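Local coordinates for protein cyclopropane mycolic acid synthase MmaA2 (PDB 1TPY) that transfers a methylene group from S-adenosylmethionine to a mycolic acid double bond, forming a cis-cyclopropane ring at the distal position of alpha-mycolates, at residues 234-239 with 264-269; 25-28 with 32-35. All blocks are in the same frame, centred on the assembly; numbering follows the deposited sequence.

Interaction 1. Residues 234-239 with 264-269. With 16A (cetyl-trimethyl-ammonium), chain D.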
ATOM      1  N   ARG A 234       2.457  13.710  -7.333  1.00 25.77           N
ATOM      2  CA  ARG A 234       2.640  13.424  -8.749  1.00 25.47           C
ATOM      3  C   ARG A 234       1.993  12.096  -9.130  1.00 25.18           C
ATOM      4  O   ARG A 234       1.363  11.985 -10.189  1.00 25.08           O
ATOM      5  CB  ARG A 234       4.124  13.385  -9.098  1.00 25.17           C
ATOM      6  CG  ARG A 234       4.351  13.224 -10.577  1.00 32.31           C
ATOM      7  CD  ARG A 234       5.808  13.336 -10.940  1.00 31.14           C
ATOM      8  NE  ARG A 234       5.981  13.125 -12.369  1.00 35.05           N
ATOM      9  CZ  ARG A 234       7.161  13.023 -12.970  1.00 36.79           C
ATOM     10  NH1 ARG A 234       8.279  13.118 -12.261  1.00 34.95           N
ATOM     11  NH2 ARG A 234       7.221  12.806 -14.277  1.00 38.59           N
ATOM     12  N   THR A 235       2.158  11.084  -8.281  1.00 22.57           N
ATOM     13  CA  THR A 235       1.558   9.786  -8.562  1.00 22.46           C
ATOM     14  C   THR A 235       0.054  10.007  -8.674  1.00 21.86           C
ATOM     15  O   THR A 235      -0.584   9.546  -9.612  1.00 23.62           O
ATOM     16  CB  THR A 235       1.833   8.768  -7.434  1.00 22.17           C
ATOM     17  OG1 THR A 235       3.242   8.527  -7.336  1.00 22.00           O
ATOM     18  CG2 THR A 235       1.113   7.446  -7.720  1.00 21.92           C
ATOM     19  N   LEU A 236      -0.496  10.736  -7.714  1.00 21.85           N
ATOM     20  CA  LEU A 236      -1.918  11.030  -7.687  1.00 22.03           C
ATOM     21  C   LEU A 236      -2.392  11.837  -8.897  1.00 21.82           C
ATOM     22  O   LEU A 236      -3.483  11.590  -9.413  1.00 20.68           O
ATOM     23  CB  LEU A 236      -2.264  11.747  -6.379  1.00 20.82           C
ATOM     24  CG  LEU A 236      -2.333  10.786  -5.181  1.00 21.68           C
ATOM     25  CD1 LEU A 236      -2.300  11.538  -3.868  1.00 20.92           C
ATOM     26  CD2 LEU A 236      -3.605   9.964  -5.288  1.00 19.39           C
ATOM     27  N   ASP A 237      -1.580  12.792  -9.350  1.00 23.04           N
ATOM     28  CA  ASP A 237      -1.940  13.600 -10.514  1.00 24.41           C
ATOM     29  C   ASP A 237      -2.036  12.684 -11.733  1.00 25.45           C
ATOM     30  O   ASP A 237      -2.971  12.784 -12.532  1.00 25.92           O
ATOM     31  CB  ASP A 237      -0.883  14.683 -10.804  1.00 26.83           C
ATOM     32  CG  ASP A 237      -0.813  15.756  -9.724  1.00 27.58           C
ATOM     33  OD1 ASP A 237      -1.846  16.043  -9.090  1.00 26.18           O
ATOM     34  OD2 ASP A 237       0.281  16.327  -9.527  1.00 29.02           O
ATOM     35  N   LEU A 238      -1.056  11.797 -11.872  1.00 23.62           N
ATOM     36  CA  LEU A 238      -1.025  10.875 -12.997  1.00 24.40           C
ATOM     37  C   LEU A 238      -2.235   9.939 -12.998  1.00 23.44           C
ATOM     38  O   LEU A 238      -2.829   9.691 -14.051  1.00 23.84           O
ATOM     39  CB  LEU A 238       0.292  10.089 -12.984  1.00 22.74           C
ATOM     40  CG  LEU A 238       1.507  10.958 -13.331  1.00 24.46           C
ATOM     41  CD1 LEU A 238       2.778  10.255 -12.938  1.00 24.97           C
ATOM     42  CD2 LEU A 238       1.513  11.272 -14.825  1.00 25.32           C
ATOM     43  N   TRP A 239      -2.611   9.434 -11.824  1.00 22.68           N
ATOM     44  CA  TRP A 239      -3.771   8.554 -11.731  1.00 22.46           C
ATOM     45  C   TRP A 239      -5.019   9.350 -12.085  1.00 21.63           C
ATOM     46  O   TRP A 239      -5.858   8.894 -12.849  1.00 23.25           O
ATOM     47  CB  TRP A 239      -3.935   7.988 -10.316  1.00 20.09           C
ATOM     48  CG  TRP A 239      -2.966   6.921  -9.943  1.00 19.70           C
ATOM     49  CD1 TRP A 239      -2.219   6.141 -10.791  1.00 18.77           C
ATOM     50  CD2 TRP A 239      -2.674   6.468  -8.620  1.00 17.66           C
ATOM     51  NE1 TRP A 239      -1.481   5.234 -10.070  1.00 16.43           N
ATOM     52  CE2 TRP A 239      -1.741   5.413  -8.735  1.00 17.52           C
ATOM     53  CE3 TRP A 239      -3.111   6.852  -7.343  1.00 16.82           C
ATOM     54  CZ2 TRP A 239      -1.235   4.738  -7.621  1.00 17.93           C
ATOM     55  CZ3 TRP A 239      -2.611   6.184  -6.237  1.00 18.51           C
ATOM     56  CH2 TRP A 239      -1.680   5.135  -6.383  1.00 17.35           C
ATOM     57  N   LYS A 264     -12.701  13.069  -7.513  1.00 25.52           N
ATOM     58  CA  LYS A 264     -12.726  13.911  -6.321  1.00 25.65           C
ATOM     59  C   LYS A 264     -11.706  13.378  -5.318  1.00 24.43           C
ATOM     60  O   LYS A 264     -10.977  14.146  -4.684  1.00 23.29           O
ATOM     61  CB  LYS A 264     -14.127  13.894  -5.693  1.00 27.85           C
ATOM     62  CG  LYS A 264     -14.252  14.691  -4.393  1.00 27.76           C
ATOM     63  CD  LYS A 264     -15.678  14.637  -3.857  1.00 27.52           C
ATOM     64  CE  LYS A 264     -15.790  15.293  -2.483  1.00 29.36           C
ATOM     65  NZ  LYS A 264     -17.207  15.299  -1.989  1.00 30.96           N
ATOM     66  N   TYR A 265     -11.652  12.056  -5.184  1.00 22.97           N
ATOM     67  CA  TYR A 265     -10.719  11.432  -4.255  1.00 22.84           C
ATOM     68  C   TYR A 265      -9.274  11.574  -4.725  1.00 23.46           C
ATOM     69  O   TYR A 265      -8.408  11.977  -3.953  1.00 23.76           O
ATOM     70  CB  TYR A 265     -11.104   9.956  -4.042  1.00 21.34           C
ATOM     71  CG  TYR A 265      -9.984   8.927  -4.077  1.00 21.20           C
ATOM     72  CD1 TYR A 265      -8.842   9.059  -3.285  1.00 21.02           C
ATOM     73  CD2 TYR A 265     -10.102   7.785  -4.874  1.00 22.02           C
ATOM     74  CE1 TYR A 265      -7.845   8.081  -3.284  1.00 19.94           C
ATOM     75  CE2 TYR A 265      -9.113   6.797  -4.880  1.00 21.23           C
ATOM     76  CZ  TYR A 265      -7.989   6.954  -4.084  1.00 21.89           C
ATOM     77  OH  TYR A 265      -7.015   5.985  -4.104  1.00 21.61           O
ATOM     78  N   LEU A 266      -9.013  11.275  -5.991  1.00 23.76           N
ATOM     79  CA  LEU A 266      -7.649  11.367  -6.497  1.00 25.46           C
ATOM     80  C   LEU A 266      -7.078  12.784  -6.444  1.00 24.90           C
ATOM     81  O   LEU A 266      -5.974  12.987  -5.945  1.00 26.34           O
ATOM     82  CB  LEU A 266      -7.574  10.821  -7.929  1.00 22.91           C
ATOM     83  CG  LEU A 266      -7.940   9.343  -8.123  1.00 22.35           C
ATOM     84  CD1 LEU A 266      -7.863   9.013  -9.605  1.00 20.92           C
ATOM     85  CD2 LEU A 266      -7.001   8.435  -7.327  1.00 21.68           C
ATOM     86  N   THR A 267      -7.822  13.761  -6.957  1.00 24.72           N
ATOM     87  CA  THR A 267      -7.348  15.142  -6.956  1.00 25.22           C
ATOM     88  C   THR A 267      -7.288  15.707  -5.543  1.00 25.78           C
ATOM     89  O   THR A 267      -6.390  16.479  -5.220  1.00 24.92           O
ATOM     90  CB  THR A 267      -8.242  16.055  -7.830  1.00 25.54           C
ATOM     91  OG1 THR A 267      -9.606  15.941  -7.408  1.00 28.16           O
ATOM     92  CG2 THR A 267      -8.141  15.657  -9.293  1.00 23.98           C
ATOM     93  N   GLY A 268      -8.240  15.318  -4.698  1.00 24.96           N
ATOM     94  CA  GLY A 268      -8.237  15.806  -3.333  1.00 25.82           C
ATOM     95  C   GLY A 268      -6.981  15.378  -2.587  1.00 27.73           C
ATOM     96  O   GLY A 268      -6.320  16.197  -1.940  1.00 28.52           O
ATOM     97  N   CYS A 269      -6.644  14.093  -2.682  1.00 25.58           N
ATOM     98  CA  CYS A 269      -5.463  13.568  -2.010  1.00 24.75           C
ATOM     99  C   CYS A 269      -4.187  14.201  -2.545  1.00 24.56           C
ATOM    100  O   CYS A 269      -3.239  14.430  -1.792  1.00 24.55           O
ATOM    101  CB  CYS A 269      -5.397  12.048  -2.155  1.00 23.48           C
ATOM    102  SG  CYS A 269      -6.720  11.190  -1.280  1.00 26.23           S
TER
HETATM  103  C1  16A D1901      -3.851   7.508  -2.723  1.00 28.91           C
HETATM  104  C2  16A D1901      -4.577   7.448  -1.380  1.00 29.99           C
HETATM  105  C3  16A D1901      -4.232   8.683  -0.531  1.00 30.46           C
HETATM  106  C4  16A D1901      -4.912   8.753   0.830  1.00 29.63           C
HETATM  107  C5  16A D1901      -4.470  10.037   1.550  1.00 28.27           C
HETATM  108  C6  16A D1901      -5.072  10.256   2.947  1.00 27.62           C
HETATM  109  C7  16A D1901      -6.602  10.459   3.075  1.00 26.89           C
HETATM  110  C8  16A D1901      -7.255  10.207   4.456  1.00 27.69           C
HETATM  111  C9  16A D1901      -6.929   8.869   5.161  1.00 27.18           C
HETATM  112  C10 16A D1901      -7.404   7.579   4.452  1.00 26.67           C
HETATM  113  C11 16A D1901      -6.700   6.267   4.878  1.00 28.97           C
HETATM  114  C12 16A D1901      -6.848   5.094   3.897  1.00 31.66           C
HETATM  115  C13 16A D1901      -5.594   4.899   3.038  1.00 33.07           C
HETATM  116  C14 16A D1901      -5.791   3.793   2.004  1.00 35.34           C
HETATM  117  C15 16A D1901      -4.600   3.862   1.033  1.00 36.54           C
HETATM  118  C16 16A D1901      -4.855   2.858  -0.109  1.00 37.00           C
HETATM  119  N1  16A D1901      -3.971   2.605  -1.327  1.00 37.05           N
HETATM  120  C17 16A D1901      -4.232   1.777  -2.352  1.00 37.68           C
HETATM  121  C18 16A D1901      -3.622   3.907  -2.015  1.00 36.84           C
HETATM  122  C19 16A D1901      -2.643   2.063  -0.849  1.00 36.17           C
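Tyr265 OH, hydrogen-bonded to Tyr33 OH, lies 3.8 Å from C1, the tail end of the bound cetyl-trimethyl-ammonium, and Leu236 CD2 of the opposing helix reaches the same carbon at 3.6 Å. The rim of the Trp239 indole also meets C1, through CZ3 and close to the ring plane. Between the helices the contact is apolar. With CG anti to the carbonyl carbon (chi1 -77°), the Leu236 branch heads for the other helix, where its methyls part: CD1 packs 3.6 Å from Cys269 CB, while CD2 faces Leu266, with 4.2 Å to Leu266 CD2. Leu266 crosses Trp239 at about a right angle, its CD1 lying 4.1 Å from Trp239 CB, and its CD2 also rests over one face of the Tyr265 ring, toward the rim. Cys269 SG touches the alkyl tail, 3.6 Å from C3. Cys269 is probably an active-site residue, as in related enzymes. The segments of helices 229-245 and 256-275 run nearly antiparallel, 154° between their directions and 8.5 Å apart at the axes. Leucines fill the gap between them, and the aromatic and cysteine side chains form a greasy wall, consistent with the acyl-chain pocket of a CFA/CMAS-family methyltransferase.

Interaction 2. Residues 25-28 with 32-35. With SAH (S-adenosyl-L-homocysteine), chain C; 16A (cetyl-trimethyl-ammonium), chain D; CO3 (carbonate ion), chain B.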
ATOM      1  N   LEU A  25      -8.230   1.536 -15.713  1.00 25.41           N
ATOM      2  CA  LEU A  25      -8.382   2.801 -16.430  1.00 24.67           C
ATOM      3  C   LEU A  25      -7.375   3.861 -15.996  1.00 25.44           C
ATOM      4  O   LEU A  25      -7.007   4.720 -16.794  1.00 26.41           O
ATOM      5  CB  LEU A  25      -9.788   3.372 -16.232  1.00 22.47           C
ATOM      6  CG  LEU A  25     -10.990   2.575 -16.745  1.00 23.18           C
ATOM      7  CD1 LEU A  25     -12.262   3.353 -16.437  1.00 23.55           C
ATOM      8  CD2 LEU A  25     -10.862   2.326 -18.252  1.00 21.41           C
ATOM      9  N   PHE A  26      -6.929   3.820 -14.743  1.00 25.22           N
ATOM     10  CA  PHE A  26      -5.989   4.837 -14.296  1.00 25.34           C
ATOM     11  C   PHE A  26      -4.683   4.363 -13.662  1.00 23.91           C
ATOM     12  O   PHE A  26      -3.722   5.126 -13.587  1.00 22.60           O
ATOM     13  CB  PHE A  26      -6.706   5.838 -13.376  1.00 24.94           C
ATOM     14  CG  PHE A  26      -7.127   5.272 -12.049  1.00 26.17           C
ATOM     15  CD1 PHE A  26      -6.237   5.234 -10.980  1.00 24.80           C
ATOM     16  CD2 PHE A  26      -8.430   4.814 -11.858  1.00 24.80           C
ATOM     17  CE1 PHE A  26      -6.638   4.753  -9.737  1.00 24.24           C
ATOM     18  CE2 PHE A  26      -8.845   4.331 -10.619  1.00 23.87           C
ATOM     19  CZ  PHE A  26      -7.951   4.299  -9.556  1.00 25.30           C
ATOM     20  N   LEU A  27      -4.625   3.113 -13.217  1.00 23.92           N
ATOM     21  CA  LEU A  27      -3.380   2.622 -12.629  1.00 23.93           C
ATOM     22  C   LEU A  27      -2.402   2.344 -13.761  1.00 23.44           C
ATOM     23  O   LEU A  27      -2.806   2.248 -14.922  1.00 22.66           O
ATOM     24  CB  LEU A  27      -3.622   1.335 -11.835  1.00 23.49           C
ATOM     25  CG  LEU A  27      -4.529   1.440 -10.605  1.00 24.20           C
ATOM     26  CD1 LEU A  27      -4.668   0.065  -9.953  1.00 23.21           C
ATOM     27  CD2 LEU A  27      -3.948   2.452  -9.627  1.00 25.23           C
ATOM     28  N   ASP A  28      -1.118   2.233 -13.438  1.00 22.08           N
ATOM     29  CA  ASP A  28      -0.137   1.933 -14.472  1.00 22.39           C
ATOM     30  C   ASP A  28      -0.393   0.472 -14.849  1.00 22.58           C
ATOM     31  O   ASP A  28      -1.143  -0.223 -14.166  1.00 23.23           O
ATOM     32  CB  ASP A  28       1.289   2.104 -13.950  1.00 21.24           C
ATOM     33  CG  ASP A  28       1.716   0.967 -13.054  1.00 23.57           C
ATOM     34  OD1 ASP A  28       1.368   0.973 -11.853  1.00 24.63           O
ATOM     35  OD2 ASP A  28       2.385   0.052 -13.566  1.00 22.65           O
ATOM     36  N   THR A  32      -0.107  -1.299  -9.869  1.00 23.85           N
ATOM     37  CA  THR A  32       0.434  -0.983  -8.556  1.00 22.14           C
ATOM     38  C   THR A  32      -0.476   0.136  -8.068  1.00 21.69           C
ATOM     39  O   THR A  32      -0.846   1.024  -8.831  1.00 21.28           O
ATOM     40  CB  THR A  32       1.892  -0.495  -8.641  1.00 21.74           C
ATOM     41  OG1 THR A  32       2.717  -1.552  -9.146  1.00 22.06           O
ATOM     42  CG2 THR A  32       2.390  -0.090  -7.268  1.00 20.62           C
ATOM     43  N   TYR A  33      -0.854   0.082  -6.800  1.00 22.02           N
ATOM     44  CA  TYR A  33      -1.773   1.062  -6.254  1.00 20.94           C
ATOM     45  C   TYR A  33      -1.194   1.622  -4.966  1.00 21.33           C
ATOM     46  O   TYR A  33      -1.682   1.341  -3.874  1.00 20.96           O
ATOM     47  CB  TYR A  33      -3.113   0.368  -6.002  1.00 19.66           C
ATOM     48  CG  TYR A  33      -4.313   1.276  -5.859  1.00 19.18           C
ATOM     49  CD1 TYR A  33      -5.563   0.740  -5.565  1.00 16.67           C
ATOM     50  CD2 TYR A  33      -4.206   2.658  -6.015  1.00 20.34           C
ATOM     51  CE1 TYR A  33      -6.678   1.546  -5.427  1.00 19.22           C
ATOM     52  CE2 TYR A  33      -5.324   3.484  -5.880  1.00 20.94           C
ATOM     53  CZ  TYR A  33      -6.559   2.911  -5.586  1.00 21.04           C
ATOM     54  OH  TYR A  33      -7.682   3.691  -5.454  1.00 22.61           O
ATOM     55  N   SER A  34      -0.142   2.420  -5.117  1.00 19.62           N
ATOM     56  CA  SER A  34       0.560   3.029  -4.000  1.00 19.65           C
ATOM     57  C   SER A  34       1.549   4.054  -4.557  1.00 19.31           C
ATOM     58  O   SER A  34       1.835   4.064  -5.749  1.00 15.63           O
ATOM     59  CB  SER A  34       1.302   1.949  -3.204  1.00 19.99           C
ATOM     60  OG  SER A  34       2.063   1.112  -4.068  1.00 22.73           O
ATOM     61  N   CYS A  35       2.080   4.909  -3.691  1.00 19.69           N
ATOM     62  CA  CYS A  35       3.008   5.944  -4.128  1.00 20.76           C
ATOM     63  C   CYS A  35       4.213   5.460  -4.945  1.00 21.62           C
ATOM     64  O   CYS A  35       4.974   4.593  -4.510  1.00 19.93           O
ATOM     65  CB  CYS A  35       3.513   6.734  -2.924  1.00 21.69           C
ATOM     66  SG  CYS A  35       4.594   8.117  -3.392  1.00 21.37           S
TER
HETATM   67  N   SAH C1900       0.612  -3.514  -1.871  1.00 15.42           N
HETATM   68  CA  SAH C1900      -0.106  -3.270  -3.122  1.00 19.65           C
HETATM   69  CB  SAH C1900      -1.610  -2.982  -2.876  1.00 17.13           C
HETATM   70  CG  SAH C1900      -1.976  -1.826  -1.946  1.00 18.06           C
HETATM   71  SD  SAH C1900      -3.766  -1.596  -1.763  1.00 24.06           S
HETATM   72  C   SAH C1900       0.521  -2.108  -3.893  1.00 19.58           C
HETATM   73  O   SAH C1900       1.398  -1.432  -3.324  1.00 20.69           O
HETATM   74  OXT SAH C1900       0.121  -1.874  -5.049  1.00 23.01           O
HETATM   75  C5' SAH C1900      -4.051  -2.144  -0.060  1.00 22.87           C
HETATM   76  C4' SAH C1900      -3.870  -3.665   0.058  1.00 23.44           C
HETATM   77  O4' SAH C1900      -3.737  -4.114   1.428  1.00 25.51           O
HETATM   78  C3' SAH C1900      -5.028  -4.463  -0.538  1.00 24.00           C
HETATM   79  O3' SAH C1900      -4.496  -5.576  -1.281  1.00 22.97           O
HETATM   80  C2' SAH C1900      -5.801  -4.914   0.667  1.00 24.91           C
HETATM   81  O2' SAH C1900      -6.604  -6.073   0.380  1.00 21.62           O
HETATM   82  C1' SAH C1900      -4.696  -5.160   1.641  1.00 24.29           C
HETATM   83  N9  SAH C1900      -5.127  -5.215   3.100  1.00 24.45           N
HETATM   84  C8  SAH C1900      -5.825  -4.339   3.868  1.00 22.76           C
HETATM   85  N7  SAH C1900      -6.026  -4.680   5.100  1.00 24.00           N
HETATM   86  C5  SAH C1900      -5.393  -5.926   5.168  1.00 23.44           C
HETATM   87  C6  SAH C1900      -5.214  -6.880   6.206  1.00 22.51           C
HETATM   88  N6  SAH C1900      -5.689  -6.702   7.436  1.00 23.08           N
HETATM   89  N1  SAH C1900      -4.518  -8.030   5.914  1.00 24.24           N
HETATM   90  C2  SAH C1900      -4.031  -8.220   4.665  1.00 24.75           C
HETATM   91  N3  SAH C1900      -4.138  -7.398   3.609  1.00 23.42           N
HETATM   92  C4  SAH C1900      -4.840  -6.255   3.940  1.00 23.47           C
HETATM   93  C1  16A D1901      -3.851   7.508  -2.723  1.00 28.91           C
HETATM   94  C2  16A D1901      -4.577   7.448  -1.380  1.00 29.99           C
HETATM   95  C3  16A D1901      -4.232   8.683  -0.531  1.00 30.46           C
HETATM   96  C4  16A D1901      -4.912   8.753   0.830  1.00 29.63           C
HETATM   97  C5  16A D1901      -4.470  10.037   1.550  1.00 28.27           C
HETATM   98  C6  16A D1901      -5.072  10.256   2.947  1.00 27.62           C
HETATM   99  C7  16A D1901      -6.602  10.459   3.075  1.00 26.89           C
HETATM  100  C8  16A D1901      -7.255  10.207   4.456  1.00 27.69           C
HETATM  101  C9  16A D1901      -6.929   8.869   5.161  1.00 27.18           C
HETATM  102  C10 16A D1901      -7.404   7.579   4.452  1.00 26.67           C
HETATM  103  C11 16A D1901      -6.700   6.267   4.878  1.00 28.97           C
HETATM  104  C12 16A D1901      -6.848   5.094   3.897  1.00 31.66           C
HETATM  105  C13 16A D1901      -5.594   4.899   3.038  1.00 33.07           C
HETATM  106  C14 16A D1901      -5.791   3.793   2.004  1.00 35.34           C
HETATM  107  C15 16A D1901      -4.600   3.862   1.033  1.00 36.54           C
HETATM  108  C16 16A D1901      -4.855   2.858  -0.109  1.00 37.00           C
HETATM  109  N1  16A D1901      -3.971   2.605  -1.327  1.00 37.05           N
HETATM  110  C17 16A D1901      -4.232   1.777  -2.352  1.00 37.68           C
HETATM  111  C18 16A D1901      -3.622   3.907  -2.015  1.00 36.84           C
HETATM  112  C19 16A D1901      -2.643   2.063  -0.849  1.00 36.17           C
HETATM  113  C   CO3 B 902       0.767   4.147   0.125  1.00 25.75           C
HETATM  114  O1  CO3 B 902       1.759   4.530  -0.921  1.00 23.36           O
HETATM  115  O2  CO3 B 902      -0.553   4.308  -0.104  1.00 32.07           O
HETATM  116  O3  CO3 B 902       1.193   3.644   1.310  1.00 31.85           O
HETATM  117  O   HOH W   1       0.074   2.825 -10.609  1.00 18.95           O
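Thr32 N gives a weak, bent hydrogen bond to Asp28 OD1 (3.4 Å, 143°), the carboxylate having been folded back between its own N and carbonyl carbon (chi1 76°). A water bridges the same two residues: it accepts from Asp28 N and donates to Asp28 OD1 and to Thr32 O, the latter at 2.7 Å. Thr30 OG1 is hydrogen-bonded to both Asp28 OD2 and Thr32 OG1. At Tyr33, the amide N points almost straight at OXT of S-adenosylhomocysteine (2.8 Å, 176°). The Tyr33 side chain leaves in a different direction and crosses Leu27 at about a right angle, with Leu27 CD2 3.6 Å from Tyr33 CD2; the edge of Phe26 meets the phenol, whose OH is held by Tyr265 and His15. Over the centre of one face of the Tyr33 ring sits methyl C17 of cetyl-trimethyl-ammonium, 3.5 Å above the plane, a CH-pi contact. Ser34 OG donates to O of S-adenosylhomocysteine at 2.7 Å and is also hydrogen-bonded to Lys52 NZ. Cys35 N donates a hydrogen bond to O1 of a carbonate ion, probably from the crystallisation liquor (2.8 Å). Consecutive residues thus grip both carboxylate oxygens of the cofactor product. The surfactant's cationic head lies beside the cofactor sulfur, 16A C17 being 3.5 Å from SAH SD, so this aromatic face could help steady positive charge where the one-carbon group is transferred.

Both contacts are buried and both line the surfactant pocket, but at different ends of the ligand: interaction 1 touches the end of its hydrocarbon tail, interaction 2 its charged head. The first joins two helices, 229-245 and 256-275, with side-chain packing and no hydrogen bond between the segments. The second folds one loop, after helix 20-24, back on itself; a water and Asp28 brace the loop, while backbone amides and Ser34 hold the cofactor product and a carbonate. They touch directly: Trp239 packs edge-to-face with Tyr33 and meets Ser34 N through CH2, while Trp239 O abuts Phe26 CB. Lipid-binding and S-adenosylmethionine-binding parts of the enzyme therefore meet directly, through aromatic side chains.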